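Local coordinates for protein genome packaging NTPase B204 (Sulfolobus turreted icosahedral virus 2, PDB 4KFU) that probably hydrolyses ATP to power the packaging of viral DNA, as a P-loop NTPase of the FtsK-HerA superfamily, at residues Asp5-Gly11 and Leu133-Arg139; Ser35-His41 and Thr98-Glu104; Leu123-Arg127 and Ile146-Asp152. One frame throughout, in Å; residues are numbered along the deposited sequence.

Contact 1 of 3, residues Asp5-Gly11 and Leu133-Arg139; sequences DIVVLVG and LILSTQR
Val7 and Leu9 bond to Leu133, Leu135 and Thr137 through their backbones, and the two strands run parallel at 15° to each other. Val7 N gives its hydrogen to Leu133 O at 2.8 Å, and Val7 O takes one from Leu135 N. Leu9 does the same one step on: Leu9 N reaches Leu135 O at 2.6 Å, and Leu9 O accepts from Thr137 N. Gly11 N closes the ladder on Thr137 O at 3.1 Å. The side chains meet within each face. On one face Leu9 CD1 comes to 4.2 Å from Ile134 CG2, the two side chains crossing obliquely. Val7 and Ser136 share that face. On the other, Ile6 CG1 lies 4.3 Å from Leu133 CB, with Val8, Leu135, Val10 and Thr137 following. Val10 CG1 points away from its own N (chi1 -176°) and lies beside the carbonyl carbon, 3.9 Å from Arg139 C. Past the strands, Gln138 CA makes a CH...O contact with Gly11 O, 3.2 Å away. Gln138 OE1 and Gly11 O both accept from Lys17 NZ, and Gln138 lies in the AMPPCP pocket. Strand 131-137 lies between the P-loop strand 6-10 and strand 98-102. Such an inserted strand marks the ASCE class of P-loop NTPases, to which FtsK-HerA enzymes belong. Gln138 at its end is consistent with a polar, sensor-like position. Ser136 OG is hydrogen-bonded to Asp103 OD1. Helix 17-31 covers Val7 and Leu9 with Phe25 and Ile21, while helix 145-150 packs on Val8 and Leu135. Strand 153-156 flanks 6-10.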
loop_
_atom_site.group_PDB
_atom_site.type_symbol
_atom_site.label_atom_id
_atom_site.label_comp_id
_atom_site.label_asym_id
_atom_site.label_seq_id
_atom_site.Cartn_x
_atom_site.Cartn_y
_atom_site.Cartn_z
ATOM N N ASP A 5 -4.339 -0.342 -9.993
ATOM C CA ASP A 5 -4.703 0.820 -9.181
ATOM C C ASP A 5 -3.655 1.098 -8.111
ATOM O O ASP A 5 -2.954 0.189 -7.660
ATOM C CB ASP A 5 -6.048 0.616 -8.485
ATOM C CG ASP A 5 -7.223 0.950 -9.376
ATOM O OD1 ASP A 5 -7.002 1.539 -10.459
ATOM O OD2 ASP A 5 -8.366 0.628 -8.990
ATOM N N ILE A 6 -3.547 2.365 -7.721
ATOM C CA ILE A 6 -2.783 2.711 -6.537
ATOM C C ILE A 6 -3.795 2.787 -5.390
ATOM O O ILE A 6 -4.766 3.558 -5.444
ATOM C CB ILE A 6 -2.046 4.044 -6.688
ATOM C CG1 ILE A 6 -0.943 3.908 -7.757
ATOM C CG2 ILE A 6 -1.428 4.446 -5.362
ATOM C CD1 ILE A 6 -0.305 5.222 -8.207
ATOM N N VAL A 7 -3.593 1.948 -4.379
ATOM C CA VAL A 7 -4.474 1.910 -3.216
ATOM C C VAL A 7 -3.668 2.286 -1.989
ATOM O O VAL A 7 -2.560 1.774 -1.769
ATOM C CB VAL A 7 -5.090 0.516 -3.010
ATOM C CG1 VAL A 7 -5.962 0.495 -1.765
ATOM C CG2 VAL A 7 -5.895 0.112 -4.222
ATOM N N VAL A 8 -4.217 3.195 -1.190
ATOM C CA VAL A 8 -3.529 3.650 0.006
ATOM C C VAL A 8 -4.387 3.358 1.227
ATOM O O VAL A 8 -5.565 3.750 1.284
ATOM C CB VAL A 8 -3.199 5.149 -0.076
ATOM C CG1 VAL A 8 -2.451 5.601 1.178
ATOM C CG2 VAL A 8 -2.354 5.428 -1.340
ATOM N N LEU A 9 -3.810 2.642 2.188
ATOM C CA LEU A 9 -4.519 2.346 3.426
ATOM C C LEU A 9 -3.924 3.147 4.579
ATOM O O LEU A 9 -2.708 3.126 4.808
ATOM C CB LEU A 9 -4.427 0.863 3.763
ATOM C CG LEU A 9 -4.595 -0.153 2.643
ATOM C CD1 LEU A 9 -4.399 -1.543 3.230
ATOM C CD2 LEU A 9 -5.965 -0.028 2.002
ATOM N N VAL A 10 -4.786 3.839 5.316
ATOM C CA VAL A 10 -4.348 4.642 6.452
ATOM C C VAL A 10 -5.095 4.209 7.699
ATOM O O VAL A 10 -6.331 4.180 7.713
ATOM C CB VAL A 10 -4.619 6.128 6.239
ATOM C CG1 VAL A 10 -4.051 6.932 7.418
ATOM C CG2 VAL A 10 -4.014 6.591 4.900
ATOM N N GLY A 11 -4.356 3.883 8.751
ATOM C CA GLY A 11 -5.008 3.460 9.977
ATOM C C GLY A 11 -4.050 3.319 11.136
ATOM O O GLY A 11 -2.918 2.862 10.950
ATOM N N LEU A 133 -0.098 -0.660 -6.853
ATOM C CA LEU A 133 0.538 -0.427 -5.568
ATOM C C LEU A 133 -0.502 -0.493 -4.478
ATOM O O LEU A 133 -1.608 0.055 -4.624
ATOM C CB LEU A 133 1.156 0.972 -5.502
ATOM C CG LEU A 133 2.414 1.438 -6.207
ATOM C CD1 LEU A 133 2.671 2.855 -5.735
ATOM C CD2 LEU A 133 3.605 0.548 -5.860
ATOM N N ILE A 134 -0.152 -1.167 -3.389
ATOM C CA ILE A 134 -0.894 -1.006 -2.142
ATOM C C ILE A 134 0.060 -0.428 -1.120
ATOM O O ILE A 134 1.102 -1.026 -0.822
ATOM C CB ILE A 134 -1.480 -2.316 -1.634
ATOM C CG1 ILE A 134 -2.459 -2.869 -2.667
ATOM C CG2 ILE A 134 -2.230 -2.062 -0.320
ATOM C CD1 ILE A 134 -3.000 -4.222 -2.353
ATOM N N LEU A 135 -0.263 0.766 -0.627
ATOM C CA LEU A 135 0.595 1.447 0.330
ATOM C C LEU A 135 -0.149 1.580 1.645
ATOM O O LEU A 135 -1.331 1.944 1.665
ATOM C CB LEU A 135 0.983 2.839 -0.164
ATOM C CG LEU A 135 1.728 2.925 -1.499
ATOM C CD1 LEU A 135 2.033 4.376 -1.822
ATOM C CD2 LEU A 135 3.010 2.085 -1.472
ATOM N N SER A 136 0.545 1.308 2.742
ATOM C CA SER A 136 -0.088 1.307 4.052
ATOM C C SER A 136 0.711 2.164 5.022
ATOM O O SER A 136 1.946 2.080 5.057
ATOM C CB SER A 136 -0.166 -0.140 4.557
ATOM O OG SER A 136 -0.471 -0.191 5.929
ATOM N N THR A 137 0.020 2.973 5.823
ATOM C CA THR A 137 0.696 3.783 6.837
ATOM C C THR A 137 -0.205 4.054 8.021
ATOM O O THR A 137 -1.412 3.803 7.950
ATOM C CB THR A 137 1.191 5.122 6.266
ATOM O OG1 THR A 137 2.226 5.639 7.116
ATOM C CG2 THR A 137 0.034 6.130 6.157
ATOM N N GLN A 138 0.374 4.572 9.103
ATOM C CA GLN A 138 -0.358 4.709 10.367
ATOM C C GLN A 138 -1.096 6.043 10.500
ATOM O O GLN A 138 -2.230 6.072 10.941
ATOM C CB GLN A 138 0.580 4.502 11.562
ATOM C CG GLN A 138 1.456 3.244 11.438
ATOM C CD GLN A 138 1.394 2.327 12.651
ATOM O OE1 GLN A 138 1.001 1.153 12.542
ATOM N NE2 GLN A 138 1.807 2.844 13.809
ATOM N N ARG A 139 -0.439 7.138 10.135
ATOM C CA ARG A 139 -1.058 8.470 10.176
ATOM C C ARG A 139 -1.056 9.056 8.768
ATOM O O ARG A 139 -0.121 8.809 8.003
ATOM C CB ARG A 139 -0.296 9.413 11.127
ATOM C CG ARG A 139 -0.053 8.865 12.553
ATOM C CD ARG A 139 -1.130 9.283 13.541
ATOM N NE ARG A 139 -0.911 8.712 14.877
ATOM C CZ ARG A 139 -0.769 9.417 16.003
ATOM N NH1 ARG A 139 -0.817 10.745 15.984
ATOM N NH2 ARG A 139 -0.586 8.786 17.161
#

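Contact 2 of 3, residues Ser35-His41 and Thr98-Glu104. With ZN (zinc ion), chain L.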
loop_
_atom_site.group_PDB
_atom_site.type_symbol
_atom_site.label_atom_id
_atom_site.label_comp_id
_atom_site.label_asym_id
_atom_site.label_seq_id
_atom_site.Cartn_x
_atom_site.Cartn_y
_atom_site.Cartn_z
ATOM N N SER A 35 -0.394 -11.756 -9.552
ATOM C CA SER A 35 0.810 -11.922 -8.748
ATOM C C SER A 35 1.039 -10.728 -7.820
ATOM O O SER A 35 0.529 -9.632 -8.054
ATOM C CB SER A 35 2.034 -12.099 -9.651
ATOM O OG SER A 35 2.309 -10.910 -10.367
ATOM N N TYR A 36 1.802 -10.948 -6.755
ATOM C CA TYR A 36 2.178 -9.841 -5.889
ATOM C C TYR A 36 3.579 -9.973 -5.307
ATOM O O TYR A 36 4.122 -11.082 -5.156
ATOM C CB TYR A 36 1.133 -9.599 -4.786
ATOM C CG TYR A 36 0.864 -10.787 -3.883
ATOM C CD1 TYR A 36 1.793 -11.188 -2.926
ATOM C CD2 TYR A 36 -0.333 -11.486 -3.962
ATOM C CE1 TYR A 36 1.547 -12.265 -2.094
ATOM C CE2 TYR A 36 -0.586 -12.563 -3.133
ATOM C CZ TYR A 36 0.360 -12.946 -2.204
ATOM O OH TYR A 36 0.114 -14.010 -1.365
ATOM N N ILE A 37 4.154 -8.814 -4.999
ATOM C CA ILE A 37 5.437 -8.697 -4.330
ATOM C C ILE A 37 5.202 -7.900 -3.051
ATOM O O ILE A 37 4.662 -6.777 -3.104
ATOM C CB ILE A 37 6.449 -7.925 -5.210
ATOM C CG1 ILE A 37 6.566 -8.571 -6.593
ATOM C CG2 ILE A 37 7.806 -7.835 -4.527
ATOM C CD1 ILE A 37 7.324 -7.726 -7.600
ATOM N N ILE A 38 5.586 -8.459 -1.902
ATOM C CA ILE A 38 5.423 -7.728 -0.643
ATOM C C ILE A 38 6.744 -7.210 -0.075
ATOM O O ILE A 38 7.652 -7.998 0.248
ATOM C CB ILE A 38 4.741 -8.598 0.439
ATOM C CG1 ILE A 38 3.431 -9.193 -0.092
ATOM C CG2 ILE A 38 4.506 -7.782 1.699
ATOM C CD1 ILE A 38 2.759 -10.168 0.884
ATOM N N ASP A 39 6.836 -5.887 0.058
ATOM C CA ASP A 39 7.967 -5.215 0.702
ATOM C C ASP A 39 7.651 -5.136 2.194
ATOM O O ASP A 39 6.843 -4.304 2.627
ATOM C CB ASP A 39 8.151 -3.823 0.075
ATOM C CG ASP A 39 9.241 -2.985 0.747
ATOM O OD1 ASP A 39 10.114 -3.531 1.445
ATOM O OD2 ASP A 39 9.228 -1.741 0.578
ATOM N N ASP A 40 8.283 -6.019 2.969
ATOM C CA ASP A 40 7.955 -6.254 4.390
ATOM C C ASP A 40 9.040 -5.674 5.306
ATOM O O ASP A 40 10.232 -5.969 5.141
ATOM C CB ASP A 40 7.836 -7.770 4.614
ATOM C CG ASP A 40 7.171 -8.148 5.948
ATOM O OD1 ASP A 40 7.110 -7.319 6.886
ATOM O OD2 ASP A 40 6.722 -9.308 6.060
ATOM N N HIS A 41 8.642 -4.861 6.279
ATOM C CA HIS A 41 9.612 -4.212 7.156
ATOM C C HIS A 41 9.580 -4.720 8.596
ATOM O O HIS A 41 10.401 -4.313 9.423
ATOM C CB HIS A 41 9.404 -2.693 7.124
ATOM C CG HIS A 41 9.418 -2.126 5.735
ATOM N ND1 HIS A 41 8.263 -1.890 5.017
ATOM C CD2 HIS A 41 10.444 -1.797 4.921
ATOM C CE1 HIS A 41 8.582 -1.409 3.826
ATOM N NE2 HIS A 41 9.903 -1.352 3.739
ATOM N N THR A 98 1.137 -6.855 -11.928
ATOM C CA THR A 98 1.477 -7.299 -10.581
ATOM C C THR A 98 1.179 -6.182 -9.576
ATOM O O THR A 98 1.329 -5.004 -9.895
ATOM C CB THR A 98 2.990 -7.660 -10.514
ATOM O OG1 THR A 98 3.258 -8.775 -11.377
ATOM C CG2 THR A 98 3.430 -8.005 -9.092
ATOM N N VAL A 99 0.742 -6.546 -8.374
ATOM C CA VAL A 99 0.632 -5.569 -7.302
ATOM C C VAL A 99 1.840 -5.575 -6.359
ATOM O O VAL A 99 2.177 -6.605 -5.755
ATOM C CB VAL A 99 -0.650 -5.772 -6.489
ATOM C CG1 VAL A 99 -0.744 -4.694 -5.439
ATOM C CG2 VAL A 99 -1.857 -5.723 -7.419
ATOM N N LEU A 100 2.502 -4.425 -6.255
ATOM C CA LEU A 100 3.566 -4.239 -5.275
ATOM C C LEU A 100 2.947 -3.744 -3.959
ATOM O O LEU A 100 2.416 -2.631 -3.898
ATOM C CB LEU A 100 4.595 -3.227 -5.788
ATOM C CG LEU A 100 5.762 -2.914 -4.849
ATOM C CD1 LEU A 100 6.501 -4.212 -4.421
ATOM C CD2 LEU A 100 6.747 -1.892 -5.465
ATOM N N ILE A 101 3.016 -4.576 -2.921
ATOM C CA ILE A 101 2.454 -4.264 -1.612
ATOM C C ILE A 101 3.521 -3.800 -0.633
ATOM O O ILE A 101 4.494 -4.512 -0.358
ATOM C CB ILE A 101 1.747 -5.490 -1.004
ATOM C CG1 ILE A 101 0.762 -6.090 -2.013
ATOM C CG2 ILE A 101 1.045 -5.115 0.307
ATOM C CD1 ILE A 101 -0.099 -7.230 -1.448
ATOM N N ILE A 102 3.330 -2.598 -0.102
ATOM C CA ILE A 102 4.318 -1.981 0.769
ATOM C C ILE A 102 3.697 -1.635 2.104
ATOM O O ILE A 102 3.040 -0.599 2.246
ATOM C CB ILE A 102 4.911 -0.710 0.145
ATOM C CG1 ILE A 102 5.312 -0.983 -1.307
ATOM C CG2 ILE A 102 6.142 -0.220 0.945
ATOM C CD1 ILE A 102 6.195 0.074 -1.884
ATOM N N ASP A 103 3.882 -2.513 3.085
ATOM C CA ASP A 103 3.419 -2.196 4.437
ATOM C C ASP A 103 4.452 -1.282 5.080
ATOM O O ASP A 103 5.626 -1.283 4.669
ATOM C CB ASP A 103 3.171 -3.457 5.264
ATOM C CG ASP A 103 1.874 -3.371 6.084
ATOM O OD1 ASP A 103 1.488 -2.238 6.472
ATOM O OD2 ASP A 103 1.238 -4.427 6.334
ATOM N N GLU A 104 4.017 -0.465 6.038
ATOM C CA GLU A 104 4.886 0.563 6.620
ATOM C C GLU A 104 5.519 1.434 5.525
ATOM O O GLU A 104 6.742 1.636 5.503
ATOM C CB GLU A 104 5.972 -0.082 7.498
ATOM C CG GLU A 104 5.442 -1.083 8.555
ATOM C CD GLU A 104 5.380 -2.544 8.063
ATOM O OE1 GLU A 104 6.114 -2.914 7.107
ATOM O OE2 GLU A 104 4.595 -3.338 8.641
HETATM ZN ZN ZN L . 10.978 -1.391 1.968
#
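Strand 98-102 runs into Asp103 and Glu104, which by sequence and position fits a Walker B motif. It pairs in parallel with strand 35-40 in the P-loop NTPase core, and a zinc site lies at their C-terminal ends. Asp39 grips the zinc ion with both carboxylate oxygens, OD1 at 2.4 Å and OD2 at 2.3 Å. His41 adds NE2 at 2.1 Å, and Asp73 and His108 complete the site. Ile102 CG2 packs against the Asp39 carboxylate, 3.5 Å from Asp39 OD2. Toward the N-terminal ends of the strands, away from the zinc, the backbones pair in register. Ile37 N bonds to Val99 O, Ile101 N to Ile37 O, and Asp39 N to Ile101 O at 2.7 Å. The next rung, Asp103 N to Asp39 O, is weak, and the strands part there. Ile38 and Ile101 run alongside each other on the face where helix 17-31 covers Ile101. On the opposite face Leu100 CD1 reaches in to 3.8 Å from Ile37 CB. Helix 78-95 covers Ile37 and Ile102 there. Asp103 OD2 bonds to Ser18 and Tyr50, which places this carboxylate beside the P-loop, near the bound magnesium. Glu104 is a second-shell residue of the zinc site. Its OE1 accepts from the backbone His41 N and from the ring. His41 ND1 also makes a weak, bent bond to Asp103 O at 2.7 Å. These ND1 bonds should help fix the ring's rotation and may polarise it. The ring and Glu104 carboxylate planes are 89° apart. Toward His41 ND1, 3.2 Å away, Glu104 OE1 uses its anti lone pair and lies only 3° out of the ring plane.

Contact 3 of 3, residues Leu123-Arg127 and Ile146-Asp152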
loop_
_atom_site.group_PDB
_atom_site.type_symbol
_atom_site.label_atom_id
_atom_site.label_comp_id
_atom_site.label_asym_id
_atom_site.label_seq_id
_atom_site.Cartn_x
_atom_site.Cartn_y
_atom_site.Cartn_z
ATOM N N LEU A 123 4.431 6.537 -8.800
ATOM C CA LEU A 123 3.225 7.351 -8.571
ATOM C C LEU A 123 2.642 7.940 -9.856
ATOM O O LEU A 123 1.501 8.392 -9.861
ATOM C CB LEU A 123 3.521 8.479 -7.571
ATOM C CG LEU A 123 3.834 8.116 -6.120
ATOM C CD1 LEU A 123 3.991 9.392 -5.295
ATOM C CD2 LEU A 123 2.753 7.215 -5.491
ATOM N N HIS A 124 3.414 7.956 -10.942
ATOM C CA HIS A 124 2.916 8.554 -12.185
ATOM C C HIS A 124 2.881 7.618 -13.397
ATOM O O HIS A 124 2.167 7.876 -14.365
ATOM C CB HIS A 124 3.720 9.816 -12.547
ATOM C CG HIS A 124 3.668 10.888 -11.508
ATOM N ND1 HIS A 124 4.664 11.074 -10.582
ATOM C CD2 HIS A 124 2.730 11.838 -11.256
ATOM C CE1 HIS A 124 4.349 12.092 -9.796
ATOM N NE2 HIS A 124 3.181 12.568 -10.185
ATOM N N ALA A 125 3.650 6.540 -13.364
ATOM C CA ALA A 125 3.755 5.696 -14.548
ATOM C C ALA A 125 3.552 4.231 -14.202
ATOM O O ALA A 125 4.070 3.343 -14.886
ATOM C CB ALA A 125 5.097 5.904 -15.211
ATOM N N ASN A 126 2.799 3.978 -13.140
ATOM C CA ASN A 126 2.685 2.615 -12.640
ATOM C C ASN A 126 1.956 1.699 -13.611
ATOM O O ASN A 126 2.311 0.520 -13.748
ATOM C CB ASN A 126 2.045 2.588 -11.250
ATOM C CG ASN A 126 0.580 2.974 -11.266
ATOM O OD1 ASN A 126 0.232 4.141 -11.456
ATOM N ND2 ASN A 126 -0.287 1.998 -11.045
ATOM N N ARG A 127 0.951 2.240 -14.296
ATOM C CA ARG A 127 0.183 1.430 -15.240
ATOM C C ARG A 127 1.052 0.982 -16.415
ATOM O O ARG A 127 0.980 -0.163 -16.843
ATOM C CB ARG A 127 -1.063 2.176 -15.722
ATOM C CG ARG A 127 -2.005 2.602 -14.591
ATOM C CD ARG A 127 -3.458 2.639 -15.052
ATOM N NE ARG A 127 -4.286 3.503 -14.213
ATOM C CZ ARG A 127 -4.954 3.098 -13.135
ATOM N NH1 ARG A 127 -4.894 1.832 -12.744
ATOM N NH2 ARG A 127 -5.687 3.965 -12.440
ATOM N N ILE A 146 1.604 13.971 -2.326
ATOM C CA ILE A 146 1.384 13.514 -3.704
ATOM C C ILE A 146 0.927 12.062 -3.809
ATOM O O ILE A 146 0.248 11.693 -4.772
ATOM C CB ILE A 146 2.578 13.784 -4.648
ATOM C CG1 ILE A 146 3.872 13.150 -4.106
ATOM C CG2 ILE A 146 2.739 15.279 -4.858
ATOM C CD1 ILE A 146 4.984 13.114 -5.135
ATOM N N VAL A 147 1.282 11.239 -2.826
ATOM C CA VAL A 147 0.707 9.890 -2.752
ATOM C C VAL A 147 -0.821 9.912 -2.768
ATOM O O VAL A 147 -1.462 9.115 -3.468
ATOM C CB VAL A 147 1.190 9.111 -1.496
ATOM C CG1 VAL A 147 0.408 7.806 -1.334
ATOM C CG2 VAL A 147 2.681 8.824 -1.583
ATOM N N TYR A 148 -1.428 10.826 -2.010
ATOM C CA TYR A 148 -2.888 10.869 -1.990
ATOM C C TYR A 148 -3.465 11.475 -3.266
ATOM O O TYR A 148 -4.548 11.082 -3.694
ATOM C CB TYR A 148 -3.422 11.584 -0.738
ATOM C CG TYR A 148 -2.848 11.013 0.532
ATOM C CD1 TYR A 148 -3.235 9.759 0.978
ATOM C CD2 TYR A 148 -1.895 11.711 1.274
ATOM C CE1 TYR A 148 -2.702 9.211 2.145
ATOM C CE2 TYR A 148 -1.342 11.162 2.441
ATOM C CZ TYR A 148 -1.768 9.909 2.866
ATOM O OH TYR A 148 -1.249 9.358 4.020
ATOM N N LYS A 149 -2.751 12.418 -3.873
ATOM C CA LYS A 149 -3.220 13.008 -5.121
ATOM C C LYS A 149 -3.150 12.007 -6.283
ATOM O O LYS A 149 -3.953 12.064 -7.222
ATOM C CB LYS A 149 -2.406 14.252 -5.463
ATOM C CG LYS A 149 -2.366 15.319 -4.361
ATOM C CD LYS A 149 -3.764 15.721 -3.897
ATOM C CE LYS A 149 -4.555 16.365 -5.010
ATOM N NZ LYS A 149 -5.342 17.534 -4.512
ATOM N N GLN A 150 -2.196 11.084 -6.215
ATOM C CA GLN A 150 -2.004 10.108 -7.290
ATOM C C GLN A 150 -2.753 8.791 -7.082
ATOM O O GLN A 150 -2.827 7.953 -7.992
ATOM C CB GLN A 150 -0.508 9.813 -7.472
ATOM C CG GLN A 150 0.291 10.985 -7.998
ATOM C CD GLN A 150 -0.274 11.538 -9.295
ATOM O OE1 GLN A 150 -0.677 12.699 -9.361
ATOM N NE2 GLN A 150 -0.308 10.706 -10.333
ATOM N N ALA A 151 -3.291 8.587 -5.889
ATOM C CA ALA A 151 -3.986 7.335 -5.585
ATOM C C ALA A 151 -5.273 7.192 -6.406
ATOM O O ALA A 151 -5.829 8.190 -6.886
ATOM C CB ALA A 151 -4.287 7.263 -4.094
ATOM N N ASP A 152 -5.740 5.955 -6.575
ATOM C CA ASP A 152 -7.058 5.709 -7.165
ATOM C C ASP A 152 -8.078 5.438 -6.071
ATOM O O ASP A 152 -9.256 5.781 -6.199
ATOM C CB ASP A 152 -7.015 4.519 -8.117
ATOM C CG ASP A 152 -6.073 4.741 -9.271
ATOM O OD1 ASP A 152 -6.458 5.474 -10.210
ATOM O OD2 ASP A 152 -4.943 4.200 -9.228
#
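Leu123 is the tightly packed part of this contact. Its CD1 methyl lies 3.9 Å from Ile146 CD1 and 4.0 Å from Val147 CG2. The Leu123 and Ile146 side chains run nearly perpendicular. Ile146 CG1 sits between the backbone N and the carbonyl carbon (chi1 56°), and it too touches Leu123 CD1. Gln150 bends at chi2 and brings its amide back over the end of helix 117-124. There Gln150 NE2 gives a hydrogen bond to Leu123 O at 3.0 Å. In this P-loop NTPase the contact joins two helices that precede and follow strand 131-137. Val147 packs on Val8 and Leu135, and Asn126 on Ile6 of the same sheet face, which fits successive beta-alpha-beta crossovers running the same way. The solvent side, at His124 and the Gln150 amide, is looser. Gln150 NE2 approaches the exposed His124 ring obliquely, 3.4 Å from His124 CD2, with ring and amide planes 38° apart. Apart from this stands a short salt bridge, 2.8 Å from Arg127 NH2 to Asp152 OD1. The oxygen lies at the guanidinium edge, near its plane, while the buried carboxylate is turned 43° from it. Arg127 NH1 pairs with Asp4 and Asp5, and Asp152 OD2 accepts from Ile6 N.

Overall arrangement
Contacts 1 and 2 belong to one sheet. Strands 98-102 and 131-137 are neighbours in it, so the pairs 35-40/98-102 and 131-137/6-10 form four consecutive parallel strands. The centres of contacts 1 and 2 are about 11 Å apart. Along the chain, contact 2 is nested within the loop closed by contact 1. Contact 3 lies beside the sheet, about 11 Å from contact 1 and 16 Å from contact 2, centre to centre. In sequence it interleaves with contact 1, and it follows contact 2. It touches contact 1 but not contact 2. The C-terminal strand ends of contacts 1 and 2 thus bring Gln138 and Asp103 together near the nucleotide and magnesium, while contact 3 joins flanking helices.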